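Local atomic coordinates of CRISPR protein (Archaeoglobus fulgidus, PDB entry 4MJK), a protein that probably serves as the Cas5-family subunit of an archaeal type I-A CRISPR Cascade complex, where such subunits generally help to hold the crRNA. Residues Leu67-Lys72 / Val226-Pro231; Lys163-Thr168 / Tyr253-Glu258; Gly172-Asp177 / Val259-Cys264; Gly185-Gly190 / Leu243-Gly248. One frame throughout, in Å; residues are numbered along the deposited sequence.

In the fold
Along the chain from the N terminus, the first contacting segment lies on strand 66-73, whose partner in interaction 1 comes only at 226-231. Before that loop closes, the first segments of interactions 2, 3 and 4 have passed at 163-168, 172-177 and 185-190, so interaction 1 crosses all three. Interaction 4 closes next, at 243-248, nested inside the loops of interactions 2 and 3; these two close at 253-258 and 259-264 and cross each other. Interaction 2 joins strands within the six-stranded sheet, and interaction 4 does so in a three-stranded sheet. Interactions 1 and 3 link the large sheet to the two small ones, with Lys72 bridging to Asp177 and Glu258.

Interaction 1 of 4, residues Leu67-Lys72 / Val226-Pro231; sequences LAIGWK and VLYRIP
Where edge strand 66-73 of the six-stranded sheet meets the middle strand of a three-stranded sheet, 225-231, Tyr228 reaches across to Ile69 and Trp71. Its OH donates to Ile69 O at 2.9 Å, lying in the plane of that carbonyl with a C=O...O angle of 155°, and the carbonyl sits at the edge of the phenol ring. Ile69 CG2 is 3.6 Å from the same Tyr228 OH, the two side chains crossing at about a right angle. Set between backbone N and carbonyl carbon (chi1 57°), Trp71 CG lies on the side of strand 225-231. The planes of its six-membered ring and the Tyr228 ring are 21° apart but slid, so that they barely overlap; Trp71 CH2 meets Tyr228 CE2 at 3.6 Å. The first four strands of the large sheet follow the order 2-3-1-4 expected of the ferredoxin-like fold of RAMP proteins, and Trp71 projects from it among the rings of Tyr30, Trp130 and Tyr201. On the same side of the indole as Tyr228, Ile230 CG2 touches Trp71 CZ2 at 3.9 Å. Farther along, Pro231 CG packs on Lys72 CB (4.0 Å), while the extended lysine chain carries NZ away to salt bridges with Asp177 and Glu258.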
loop_
_atom_site.group_PDB
_atom_site.type_symbol
_atom_site.label_atom_id
_atom_site.label_comp_id
_atom_site.label_asym_id
_atom_site.label_seq_id
_atom_site.Cartn_x
_atom_site.Cartn_y
_atom_site.Cartn_z
ATOM N N LEU A 67 -29.271 -1.769 -10.781
ATOM C CA LEU A 67 -30.181 -2.417 -9.846
ATOM C C LEU A 67 -29.462 -2.873 -8.575
ATOM O O LEU A 67 -30.057 -2.899 -7.500
ATOM C CB LEU A 67 -30.842 -3.619 -10.511
ATOM C CG LEU A 67 -31.748 -3.213 -11.678
ATOM C CD1 LEU A 67 -32.392 -4.446 -12.307
ATOM C CD2 LEU A 67 -32.794 -2.195 -11.217
ATOM N N ALA A 68 -28.190 -3.250 -8.712
ATOM C CA ALA A 68 -27.448 -3.785 -7.573
ATOM C C ALA A 68 -25.962 -3.590 -7.753
ATOM O O ALA A 68 -25.453 -3.666 -8.868
ATOM C CB ALA A 68 -27.756 -5.269 -7.400
ATOM N N ILE A 69 -25.258 -3.358 -6.647
ATOM C CA ILE A 69 -23.806 -3.411 -6.657
ATOM C C ILE A 69 -23.326 -3.884 -5.307
ATOM O O ILE A 69 -23.599 -3.249 -4.289
ATOM C CB ILE A 69 -23.161 -2.056 -7.013
ATOM C CG1 ILE A 69 -21.629 -2.165 -6.916
ATOM C CG2 ILE A 69 -23.684 -0.949 -6.115
ATOM C CD1 ILE A 69 -20.888 -0.948 -7.499
ATOM N N GLY A 70 -22.652 -5.028 -5.305
ATOM C CA GLY A 70 -22.106 -5.625 -4.093
ATOM C C GLY A 70 -20.705 -6.132 -4.382
ATOM O O GLY A 70 -20.312 -6.249 -5.546
ATOM N N TRP A 71 -19.948 -6.442 -3.336
ATOM C CA TRP A 71 -18.573 -6.868 -3.512
ATOM C C TRP A 71 -18.146 -7.680 -2.310
ATOM O O TRP A 71 -18.777 -7.620 -1.252
ATOM C CB TRP A 71 -17.641 -5.655 -3.675
ATOM C CG TRP A 71 -17.731 -4.690 -2.519
ATOM C CD1 TRP A 71 -16.925 -4.650 -1.412
ATOM C CD2 TRP A 71 -18.709 -3.658 -2.339
ATOM N NE1 TRP A 71 -17.338 -3.645 -0.564
ATOM C CE2 TRP A 71 -18.437 -3.028 -1.114
ATOM C CE3 TRP A 71 -19.791 -3.208 -3.108
ATOM C CZ2 TRP A 71 -19.186 -1.959 -0.640
ATOM C CZ3 TRP A 71 -20.543 -2.141 -2.633
ATOM C CH2 TRP A 71 -20.239 -1.535 -1.408
ATOM N N LYS A 72 -17.079 -8.455 -2.496
ATOM C CA LYS A 72 -16.492 -9.238 -1.423
ATOM C C LYS A 72 -15.017 -9.485 -1.707
ATOM O O LYS A 72 -14.600 -9.556 -2.868
ATOM C CB LYS A 72 -17.223 -10.575 -1.253
ATOM C CG LYS A 72 -17.061 -11.504 -2.429
ATOM C CD LYS A 72 -17.959 -12.724 -2.313
ATOM C CE LYS A 72 -17.827 -13.603 -3.554
ATOM N NZ LYS A 72 -18.712 -14.833 -3.516
ATOM N N VAL A 226 -26.060 5.908 1.680
ATOM C CA VAL A 226 -26.658 4.604 1.924
ATOM C C VAL A 226 -25.791 3.809 2.913
ATOM O O VAL A 226 -24.565 3.844 2.843
ATOM C CB VAL A 226 -26.815 3.800 0.602
ATOM C CG1 VAL A 226 -25.467 3.631 -0.090
ATOM C CG2 VAL A 226 -27.430 2.447 0.865
ATOM N N LEU A 227 -26.437 3.113 3.834
ATOM C CA LEU A 227 -25.750 2.255 4.785
ATOM C C LEU A 227 -25.596 0.857 4.189
ATOM O O LEU A 227 -26.578 0.294 3.714
ATOM C CB LEU A 227 -26.566 2.179 6.075
ATOM C CG LEU A 227 -26.018 1.221 7.139
ATOM C CD1 LEU A 227 -24.674 1.692 7.660
ATOM C CD2 LEU A 227 -27.023 1.047 8.278
ATOM N N TYR A 228 -24.372 0.313 4.193
ATOM C CA TYR A 228 -24.117 -1.045 3.699
ATOM C C TYR A 228 -23.591 -1.924 4.814
ATOM O O TYR A 228 -22.876 -1.443 5.699
ATOM C CB TYR A 228 -23.031 -1.038 2.609
ATOM C CG TYR A 228 -23.531 -1.081 1.185
ATOM C CD1 TYR A 228 -24.257 -0.038 0.659
ATOM C CD2 TYR A 228 -23.261 -2.180 0.364
ATOM C CE1 TYR A 228 -24.712 -0.065 -0.652
ATOM C CE2 TYR A 228 -23.700 -2.216 -0.952
ATOM C CZ TYR A 228 -24.429 -1.153 -1.454
ATOM O OH TYR A 228 -24.886 -1.181 -2.763
ATOM N N ARG A 229 -23.904 -3.214 4.747
ATOM C CA ARG A 229 -23.175 -4.206 5.521
ATOM C C ARG A 229 -22.107 -4.748 4.574
ATOM O O ARG A 229 -22.375 -4.931 3.393
ATOM C CB ARG A 229 -24.089 -5.333 6.006
ATOM C CG ARG A 229 -25.196 -4.869 6.940
ATOM C CD ARG A 229 -24.669 -4.176 8.206
ATOM N NE ARG A 229 -23.821 -5.013 9.062
ATOM C CZ ARG A 229 -24.261 -5.718 10.107
ATOM N NH1 ARG A 229 -25.553 -5.717 10.425
ATOM N NH2 ARG A 229 -23.414 -6.427 10.841
ATOM N N ILE A 230 -20.894 -4.948 5.083
ATOM C CA ILE A 230 -19.764 -5.347 4.245
ATOM C C ILE A 230 -19.041 -6.507 4.902
ATOM O O ILE A 230 -18.831 -6.505 6.124
ATOM C CB ILE A 230 -18.752 -4.175 4.029
ATOM C CG1 ILE A 230 -18.363 -3.545 5.371
ATOM C CG2 ILE A 230 -19.366 -3.099 3.117
ATOM C CD1 ILE A 230 -17.233 -2.518 5.304
ATOM N N PRO A 231 -18.652 -7.508 4.105
ATOM C CA PRO A 231 -17.955 -8.646 4.707
ATOM C C PRO A 231 -16.459 -8.360 4.878
ATOM O O PRO A 231 -15.842 -7.699 4.028
ATOM C CB PRO A 231 -18.167 -9.755 3.683
ATOM C CG PRO A 231 -18.188 -9.022 2.355
ATOM C CD PRO A 231 -18.863 -7.683 2.655
#

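Interaction 2 of 4, residues Lys163-Thr168 / Tyr253-Glu258; sequences KKVKVT and YEAGGE
Tyr253 presents its ring to Val167, whose CG2 comes at a slant, neither squarely over the face nor at the rim, to 4.1 Å from Tyr253 CD1. Val167 places this methyl between its backbone N and carbonyl carbon, with CG1 anti to the carbonyl carbon (chi1 -59°). Leu67, Ala68, Val133 and Met1 also touch the tyrosine side chain, and its hydroxyl is hydrogen-bonded to Arg263 O, which should fix how far the phenol can shift. Beside the ring, the backbones form a single antiparallel hydrogen-bonded pair. Thr168 N donates to Glu254 O (2.8 Å, 164° at the hydrogen), and Glu254 N returns a bond to Thr168 O (2.9 Å, 155°). Glu254 O receives a further CA-H...O contact from Val167 CA at 3.2 Å. The side chains of Thr168 and Glu254 lie on the same face of the sheet; the glutamate chain is extended, and its OE1 makes a salt bridge with Lys170. Toward the other end Ala255 CB fits against Lys166 O at 3.6 Å and against Val165 CG2 at 3.8 Å. Just after this alanine the chain reverses in a type II' turn, Ala255 to Glu258, with Gly256 at positive phi, the tight two-residue link of a beta hairpin. The hairpin's first strand, 250-255, thus lies between strand 157-170 and its own return strand 258-263, while Val167 and Tyr253 also rest on strand 127-134.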
loop_
_atom_site.group_PDB
_atom_site.type_symbol
_atom_site.label_atom_id
_atom_site.label_comp_id
_atom_site.label_asym_id
_atom_site.label_seq_id
_atom_site.Cartn_x
_atom_site.Cartn_y
_atom_site.Cartn_z
ATOM N N LYS A 163 -17.210 -11.646 -16.174
ATOM C CA LYS A 163 -18.213 -12.579 -16.668
ATOM C C LYS A 163 -19.569 -11.891 -16.717
ATOM O O LYS A 163 -20.034 -11.325 -15.714
ATOM C CB LYS A 163 -18.248 -13.822 -15.777
ATOM C CG LYS A 163 -19.091 -14.975 -16.293
ATOM C CD LYS A 163 -19.082 -16.130 -15.285
ATOM C CE LYS A 163 -20.097 -17.218 -15.654
ATOM N NZ LYS A 163 -19.826 -17.839 -16.986
ATOM N N LYS A 164 -20.185 -11.906 -17.894
ATOM C CA LYS A 164 -21.550 -11.425 -18.053
ATOM C C LYS A 164 -22.490 -12.596 -17.766
ATOM O O LYS A 164 -22.310 -13.694 -18.304
ATOM C CB LYS A 164 -21.762 -10.885 -19.468
ATOM C CG LYS A 164 -23.025 -10.065 -19.662
ATOM C CD LYS A 164 -23.128 -9.546 -21.097
ATOM C CE LYS A 164 -21.953 -8.625 -21.430
ATOM N NZ LYS A 164 -21.900 -8.184 -22.865
ATOM N N VAL A 165 -23.468 -12.382 -16.893
ATOM C CA VAL A 165 -24.346 -13.472 -16.466
ATOM C C VAL A 165 -25.815 -13.080 -16.525
ATOM O O VAL A 165 -26.164 -11.914 -16.358
ATOM C CB VAL A 165 -24.037 -13.930 -15.024
ATOM C CG1 VAL A 165 -22.670 -14.597 -14.948
ATOM C CG2 VAL A 165 -24.132 -12.747 -14.057
ATOM N N LYS A 166 -26.675 -14.063 -16.779
ATOM C CA LYS A 166 -28.105 -13.854 -16.643
ATOM C C LYS A 166 -28.425 -13.963 -15.153
ATOM O O LYS A 166 -27.866 -14.808 -14.463
ATOM C CB LYS A 166 -28.876 -14.896 -17.460
ATOM C CG LYS A 166 -28.329 -15.075 -18.872
ATOM C CD LYS A 166 -29.129 -16.086 -19.696
ATOM C CE LYS A 166 -30.241 -15.406 -20.476
ATOM N NZ LYS A 166 -29.721 -14.293 -21.333
ATOM N N VAL A 167 -29.280 -13.087 -14.645
ATOM C CA VAL A 167 -29.655 -13.142 -13.230
ATOM C C VAL A 167 -31.150 -13.428 -13.035
ATOM O O VAL A 167 -31.969 -13.114 -13.900
ATOM C CB VAL A 167 -29.275 -11.840 -12.467
ATOM C CG1 VAL A 167 -27.787 -11.588 -12.562
ATOM C CG2 VAL A 167 -30.045 -10.638 -13.004
ATOM N N THR A 168 -31.483 -14.033 -11.899
ATOM C CA THR A 168 -32.867 -14.253 -11.495
ATOM C C THR A 168 -33.196 -13.343 -10.317
ATOM O O THR A 168 -32.385 -13.199 -9.401
ATOM C CB THR A 168 -33.075 -15.708 -11.035
ATOM O OG1 THR A 168 -32.759 -16.597 -12.110
ATOM C CG2 THR A 168 -34.513 -15.935 -10.597
ATOM N N TYR A 253 -30.620 -10.671 -6.347
ATOM C CA TYR A 253 -30.345 -11.081 -7.719
ATOM C C TYR A 253 -29.343 -12.212 -7.697
ATOM O O TYR A 253 -28.301 -12.113 -7.048
ATOM C CB TYR A 253 -29.822 -9.912 -8.559
ATOM C CG TYR A 253 -30.832 -8.815 -8.711
ATOM C CD1 TYR A 253 -31.732 -8.810 -9.772
ATOM C CD2 TYR A 253 -30.920 -7.791 -7.773
ATOM C CE1 TYR A 253 -32.681 -7.806 -9.903
ATOM C CE2 TYR A 253 -31.858 -6.776 -7.900
ATOM C CZ TYR A 253 -32.741 -6.799 -8.963
ATOM O OH TYR A 253 -33.682 -5.802 -9.084
ATOM N N GLU A 254 -29.672 -13.299 -8.385
ATOM C CA GLU A 254 -28.886 -14.516 -8.282
ATOM C C GLU A 254 -28.409 -15.018 -9.634
ATOM O O GLU A 254 -29.152 -14.992 -10.622
ATOM C CB GLU A 254 -29.674 -15.619 -7.546
ATOM C CG GLU A 254 -28.937 -16.965 -7.494
ATOM C CD GLU A 254 -29.577 -17.966 -6.532
ATOM O OE1 GLU A 254 -30.749 -17.758 -6.147
ATOM O OE2 GLU A 254 -28.904 -18.959 -6.162
ATOM N N ALA A 255 -27.153 -15.453 -9.667
ATOM C CA ALA A 255 -26.582 -16.122 -10.827
ATOM C C ALA A 255 -25.789 -17.304 -10.298
ATOM O O ALA A 255 -24.710 -17.133 -9.726
ATOM C CB ALA A 255 -25.671 -15.177 -11.606
ATOM N N GLY A 256 -26.326 -18.506 -10.471
ATOM C CA GLY A 256 -25.698 -19.669 -9.878
ATOM C C GLY A 256 -25.663 -19.467 -8.380
ATOM O O GLY A 256 -26.687 -19.158 -7.772
ATOM N N GLY A 257 -24.489 -19.619 -7.778
ATOM C CA GLY A 257 -24.369 -19.444 -6.340
ATOM C C GLY A 257 -24.188 -18.001 -5.884
ATOM O O GLY A 257 -24.255 -17.718 -4.692
ATOM N N GLU A 258 -23.957 -17.087 -6.820
ATOM C CA GLU A 258 -23.669 -15.701 -6.460
ATOM C C GLU A 258 -24.968 -14.940 -6.252
ATOM O O GLU A 258 -25.823 -14.898 -7.143
ATOM C CB GLU A 258 -22.853 -15.013 -7.549
ATOM C CG GLU A 258 -21.644 -15.815 -8.068
ATOM C CD GLU A 258 -20.572 -16.041 -7.005
ATOM O OE1 GLU A 258 -20.158 -15.066 -6.339
ATOM O OE2 GLU A 258 -20.135 -17.203 -6.839
#

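Interaction 3 of 4, residues Gly172-Asp177 / Val259-Cys264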
loop_
_atom_site.group_PDB
_atom_site.type_symbol
_atom_site.label_atom_id
_atom_site.label_comp_id
_atom_site.label_asym_id
_atom_site.label_seq_id
_atom_site.Cartn_x
_atom_site.Cartn_y
_atom_site.Cartn_z
ATOM N N GLY A 172 -37.591 -12.593 -0.182
ATOM C CA GLY A 172 -37.663 -13.511 0.942
ATOM C C GLY A 172 -36.292 -13.790 1.541
ATOM O O GLY A 172 -35.403 -12.930 1.509
ATOM N N LEU A 173 -36.116 -14.987 2.087
ATOM C CA LEU A 173 -34.887 -15.329 2.779
ATOM C C LEU A 173 -33.830 -15.885 1.817
ATOM O O LEU A 173 -34.085 -16.811 1.056
ATOM C CB LEU A 173 -35.170 -16.322 3.902
ATOM C CG LEU A 173 -33.983 -16.627 4.818
ATOM C CD1 LEU A 173 -33.652 -15.421 5.713
ATOM C CD2 LEU A 173 -34.289 -17.841 5.650
ATOM N N ILE A 174 -32.639 -15.297 1.846
ATOM C CA ILE A 174 -31.557 -15.702 0.957
ATOM C C ILE A 174 -30.266 -15.733 1.748
ATOM O O ILE A 174 -30.184 -15.155 2.827
ATOM C CB ILE A 174 -31.393 -14.732 -0.261
ATOM C CG1 ILE A 174 -31.213 -13.286 0.194
ATOM C CG2 ILE A 174 -32.584 -14.812 -1.199
ATOM C CD1 ILE A 174 -29.767 -12.853 0.336
ATOM N N SER A 175 -29.257 -16.418 1.232
ATOM C CA SER A 175 -27.924 -16.300 1.818
ATOM C C SER A 175 -27.033 -15.513 0.848
ATOM O O SER A 175 -27.190 -15.616 -0.367
ATOM C CB SER A 175 -27.327 -17.670 2.111
ATOM O OG SER A 175 -27.217 -18.407 0.910
ATOM N N THR A 176 -26.124 -14.708 1.384
ATOM C CA THR A 176 -25.242 -13.892 0.540
ATOM C C THR A 176 -23.884 -13.767 1.193
ATOM O O THR A 176 -23.776 -13.772 2.418
ATOM C CB THR A 176 -25.822 -12.472 0.224
ATOM O OG1 THR A 176 -24.967 -11.788 -0.709
ATOM C CG2 THR A 176 -25.954 -11.618 1.485
ATOM N N ASP A 177 -22.844 -13.712 0.373
ATOM C CA ASP A 177 -21.514 -13.398 0.867
ATOM C C ASP A 177 -21.006 -12.103 0.226
ATOM O O ASP A 177 -19.824 -11.789 0.309
ATOM C CB ASP A 177 -20.534 -14.576 0.690
ATOM C CG ASP A 177 -20.437 -15.064 -0.734
ATOM O OD1 ASP A 177 -20.860 -14.357 -1.653
ATOM O OD2 ASP A 177 -19.902 -16.168 -0.948
ATOM N N VAL A 259 -25.112 -14.333 -5.082
ATOM C CA VAL A 259 -26.318 -13.577 -4.759
ATOM C C VAL A 259 -25.984 -12.165 -4.292
ATOM O O VAL A 259 -25.191 -11.972 -3.380
ATOM C CB VAL A 259 -27.146 -14.269 -3.660
ATOM C CG1 VAL A 259 -28.451 -13.499 -3.409
ATOM C CG2 VAL A 259 -27.444 -15.715 -4.045
ATOM N N VAL A 260 -26.583 -11.167 -4.922
ATOM C CA VAL A 260 -26.375 -9.816 -4.452
ATOM C C VAL A 260 -27.718 -9.111 -4.246
ATOM O O VAL A 260 -28.658 -9.306 -5.003
ATOM C CB VAL A 260 -25.477 -9.019 -5.410
ATOM C CG1 VAL A 260 -26.185 -8.774 -6.756
ATOM C CG2 VAL A 260 -25.047 -7.724 -4.756
ATOM N N ILE A 261 -27.797 -8.293 -3.209
ATOM C CA ILE A 261 -29.037 -7.598 -2.882
ATOM C C ILE A 261 -29.028 -6.205 -3.498
ATOM O O ILE A 261 -28.050 -5.473 -3.372
ATOM C CB ILE A 261 -29.219 -7.492 -1.356
ATOM C CG1 ILE A 261 -29.351 -8.882 -0.739
ATOM C CG2 ILE A 261 -30.458 -6.655 -0.998
ATOM C CD1 ILE A 261 -29.087 -8.891 0.750
ATOM N N GLY A 262 -30.115 -5.843 -4.173
ATOM C CA GLY A 262 -30.231 -4.516 -4.750
ATOM C C GLY A 262 -31.664 -4.011 -4.690
ATOM O O GLY A 262 -32.470 -4.501 -3.903
ATOM N N ARG A 263 -31.980 -3.024 -5.519
ATOM C CA ARG A 263 -33.310 -2.440 -5.512
ATOM C C ARG A 263 -34.166 -3.114 -6.561
ATOM O O ARG A 263 -33.652 -3.703 -7.513
ATOM C CB ARG A 263 -33.248 -0.932 -5.788
ATOM C CG ARG A 263 -32.689 -0.566 -7.151
ATOM C CD ARG A 263 -32.844 0.920 -7.444
ATOM N NE ARG A 263 -32.032 1.347 -8.578
ATOM C CZ ARG A 263 -32.046 2.575 -9.093
ATOM N NH1 ARG A 263 -32.850 3.500 -8.593
ATOM N NH2 ARG A 263 -31.264 2.877 -10.119
ATOM N N CYS A 264 -35.479 -3.029 -6.394
ATOM C CA CYS A 264 -36.361 -3.435 -7.478
ATOM C C CYS A 264 -36.316 -2.364 -8.562
ATOM O O CYS A 264 -36.445 -2.673 -9.743
ATOM C CB CYS A 264 -37.793 -3.643 -6.985
ATOM S SG CYS A 264 -38.474 -2.254 -6.096
HETATM O O HOH W 1 -25.628 -8.791 -1.230
HETATM O O HOH W 2 -23.335 -15.009 -2.670
#
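Strands 174-176 and 259-263 pass each other at 105°, Thr176 lying nearest to Val259, so they are not paired as neighbours in one sheet and meet through side chains, single backbone groups and water. Thr176 OG1, anti to its backbone N (chi1 -174°), donates to Val259 O at 2.7 Å from a position 36° above the carbonyl plane. The same hydroxyl accepts from Tyr178 N and from water 1, which is 3.1 Å from Thr176 OG1 and in turn accepts from Ile261 N at 3.0 Å. A valine here lacks the hydroxyl and would probably leave Val259 O without this donor and water 1 and Tyr178 N each short of an acceptor. Water 2 makes a second bridge, donating to Asp177 OD1 (2.8 Å) and accepting from Val259 N (3.1 Å). On the apolar side Ile174 CD1 reaches both Val259 CG1 and Ile261 CD1, each at 4.0 Å, while Ser175 O lies 3.6 Å from Val259 CB. Strand 174-176 pairs along its backbone with 241-246, whose Val244 and Val246 Ile261 also touches; strand 258-263 pairs with 250-255, and Val260 packs on Phe131 and Val133 of strand 127-134.

Interaction 4 of 4, residues Gly185-Gly190 / Leu243-Gly248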
loop_
_atom_site.group_PDB
_atom_site.type_symbol
_atom_site.label_atom_id
_atom_site.label_comp_id
_atom_site.label_asym_id
_atom_site.label_seq_id
_atom_site.Cartn_x
_atom_site.Cartn_y
_atom_site.Cartn_z
ATOM N N GLY A 185 -36.496 -2.920 4.749
ATOM C CA GLY A 185 -36.845 -3.874 3.710
ATOM C C GLY A 185 -35.779 -4.946 3.601
ATOM O O GLY A 185 -36.002 -6.025 3.038
ATOM N N VAL A 186 -34.609 -4.646 4.152
ATOM C CA VAL A 186 -33.519 -5.601 4.170
ATOM C C VAL A 186 -33.194 -5.898 5.617
ATOM O O VAL A 186 -32.898 -4.982 6.378
ATOM C CB VAL A 186 -32.269 -5.043 3.452
ATOM C CG1 VAL A 186 -31.102 -6.026 3.570
ATOM C CG2 VAL A 186 -32.580 -4.748 1.991
ATOM N N GLU A 187 -33.277 -7.165 6.014
ATOM C CA GLU A 187 -32.995 -7.529 7.398
ATOM C C GLU A 187 -31.981 -8.658 7.509
ATOM O O GLU A 187 -32.213 -9.761 7.009
ATOM C CB GLU A 187 -34.281 -7.944 8.112
ATOM C CG GLU A 187 -34.062 -8.323 9.555
ATOM C CD GLU A 187 -35.366 -8.637 10.293
ATOM O OE1 GLU A 187 -36.092 -7.698 10.692
ATOM O OE2 GLU A 187 -35.659 -9.829 10.479
ATOM N N LEU A 188 -30.868 -8.381 8.180
ATOM C CA LEU A 188 -29.869 -9.409 8.453
ATOM C C LEU A 188 -30.373 -10.329 9.569
ATOM O O LEU A 188 -30.268 -9.993 10.742
ATOM C CB LEU A 188 -28.530 -8.761 8.840
ATOM C CG LEU A 188 -27.266 -9.539 8.454
ATOM C CD1 LEU A 188 -25.999 -8.695 8.696
ATOM C CD2 LEU A 188 -27.203 -10.892 9.191
ATOM N N ARG A 189 -30.909 -11.490 9.194
ATOM C CA ARG A 189 -31.518 -12.434 10.144
ATOM C C ARG A 189 -30.511 -13.184 11.030
ATOM O O ARG A 189 -30.749 -13.415 12.229
ATOM C CB ARG A 189 -32.385 -13.446 9.389
ATOM C CG ARG A 189 -33.516 -12.804 8.602
ATOM C CD ARG A 189 -34.590 -12.262 9.557
ATOM N NE ARG A 189 -35.150 -13.338 10.361
ATOM C CZ ARG A 189 -35.797 -13.185 11.512
ATOM N NH1 ARG A 189 -35.999 -11.979 12.036
ATOM N NH2 ARG A 189 -36.249 -14.257 12.143
ATOM N N GLY A 190 -29.392 -13.572 10.433
ATOM C CA GLY A 190 -28.334 -14.248 11.154
ATOM C C GLY A 190 -27.011 -14.238 10.399
ATOM O O GLY A 190 -26.962 -14.401 9.177
ATOM N N LEU A 243 -27.466 -14.798 6.418
ATOM C CA LEU A 243 -28.837 -14.991 5.976
ATOM C C LEU A 243 -29.570 -13.660 6.034
ATOM O O LEU A 243 -29.554 -12.966 7.055
ATOM C CB LEU A 243 -29.538 -16.005 6.873
ATOM C CG LEU A 243 -28.952 -17.416 6.825
ATOM C CD1 LEU A 243 -29.499 -18.261 7.980
ATOM C CD2 LEU A 243 -29.255 -18.066 5.473
ATOM N N VAL A 244 -30.198 -13.287 4.934
ATOM C CA VAL A 244 -30.825 -11.975 4.864
ATOM C C VAL A 244 -32.241 -12.109 4.338
ATOM O O VAL A 244 -32.485 -12.846 3.374
ATOM C CB VAL A 244 -30.027 -11.026 3.949
ATOM C CG1 VAL A 244 -30.672 -9.664 3.922
ATOM C CG2 VAL A 244 -28.580 -10.907 4.440
ATOM N N GLU A 245 -33.169 -11.412 4.984
ATOM C CA GLU A 245 -34.547 -11.362 4.518
ATOM C C GLU A 245 -34.727 -10.105 3.676
ATOM O O GLU A 245 -34.389 -9.001 4.110
ATOM C CB GLU A 245 -35.506 -11.329 5.709
ATOM C CG GLU A 245 -36.804 -12.067 5.498
ATOM C CD GLU A 245 -37.440 -12.471 6.836
ATOM O OE1 GLU A 245 -37.662 -11.565 7.679
ATOM O OE2 GLU A 245 -37.683 -13.682 7.057
ATOM N N VAL A 246 -35.268 -10.267 2.475
ATOM C CA VAL A 246 -35.336 -9.150 1.534
ATOM C C VAL A 246 -36.757 -8.925 1.018
ATOM O O VAL A 246 -37.383 -9.840 0.482
ATOM C CB VAL A 246 -34.369 -9.385 0.344
ATOM C CG1 VAL A 246 -34.384 -8.206 -0.609
ATOM C CG2 VAL A 246 -32.945 -9.625 0.870
ATOM N N GLY A 247 -37.261 -7.708 1.189
ATOM C CA GLY A 247 -38.581 -7.351 0.689
ATOM C C GLY A 247 -38.685 -5.846 0.511
ATOM O O GLY A 247 -37.680 -5.154 0.533
ATOM N N GLY A 248 -39.900 -5.334 0.346
ATOM C CA GLY A 248 -40.093 -3.905 0.166
ATOM C C GLY A 248 -39.537 -3.445 -1.161
ATOM O O GLY A 248 -39.816 -4.055 -2.180
#
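Arg189 and Glu245 lie across each other: Arg189 CG packs on Glu245 CB at 3.8 Å, and Arg189 CD comes to 3.7 Å from Glu245 OE1. Bends at chi2 (-71°) and chi3 (-60°) set CD and then NE of the arginine; the guanidinium and carboxylate planes are 7° apart. Yet Glu245 OE1 is well out of the guanidinium plane, 4.1 Å from Arg189 NE, so the attraction is of charge alone. The modelled salt-bridge partner of Arg189 NH1 is Glu187, whose OE2 is less surely placed. An alanine in place of Glu245 would probably leave Arg189 NE without this nearby charge and open a gap beside Arg189 CD. On the other face of the sheet Val186 CG1 meets Val244 CG1 at 3.7 Å, with Leu188 and Val246 beside them. These side chains are positioned by antiparallel pairing, with Glu187 and Glu245 exchanging both backbone bonds and Gly247 N donating to Gly185 O. A classic beta bulge then sets Arg189 and Gly190 together opposite Leu243. Leu243 O accepts from Arg189 N at 2.9 Å and, weakly, from Gly190 N at 3.4 Å, while Leu243 N donates to Gly190 O at 2.8 Å. Strand 241-246 is the middle of this three-stranded sheet, with 186-193 along one edge and 174-176 along the other; its valine face packs on Ile261 of strand 258-263 and Phe180 of strand 180-181.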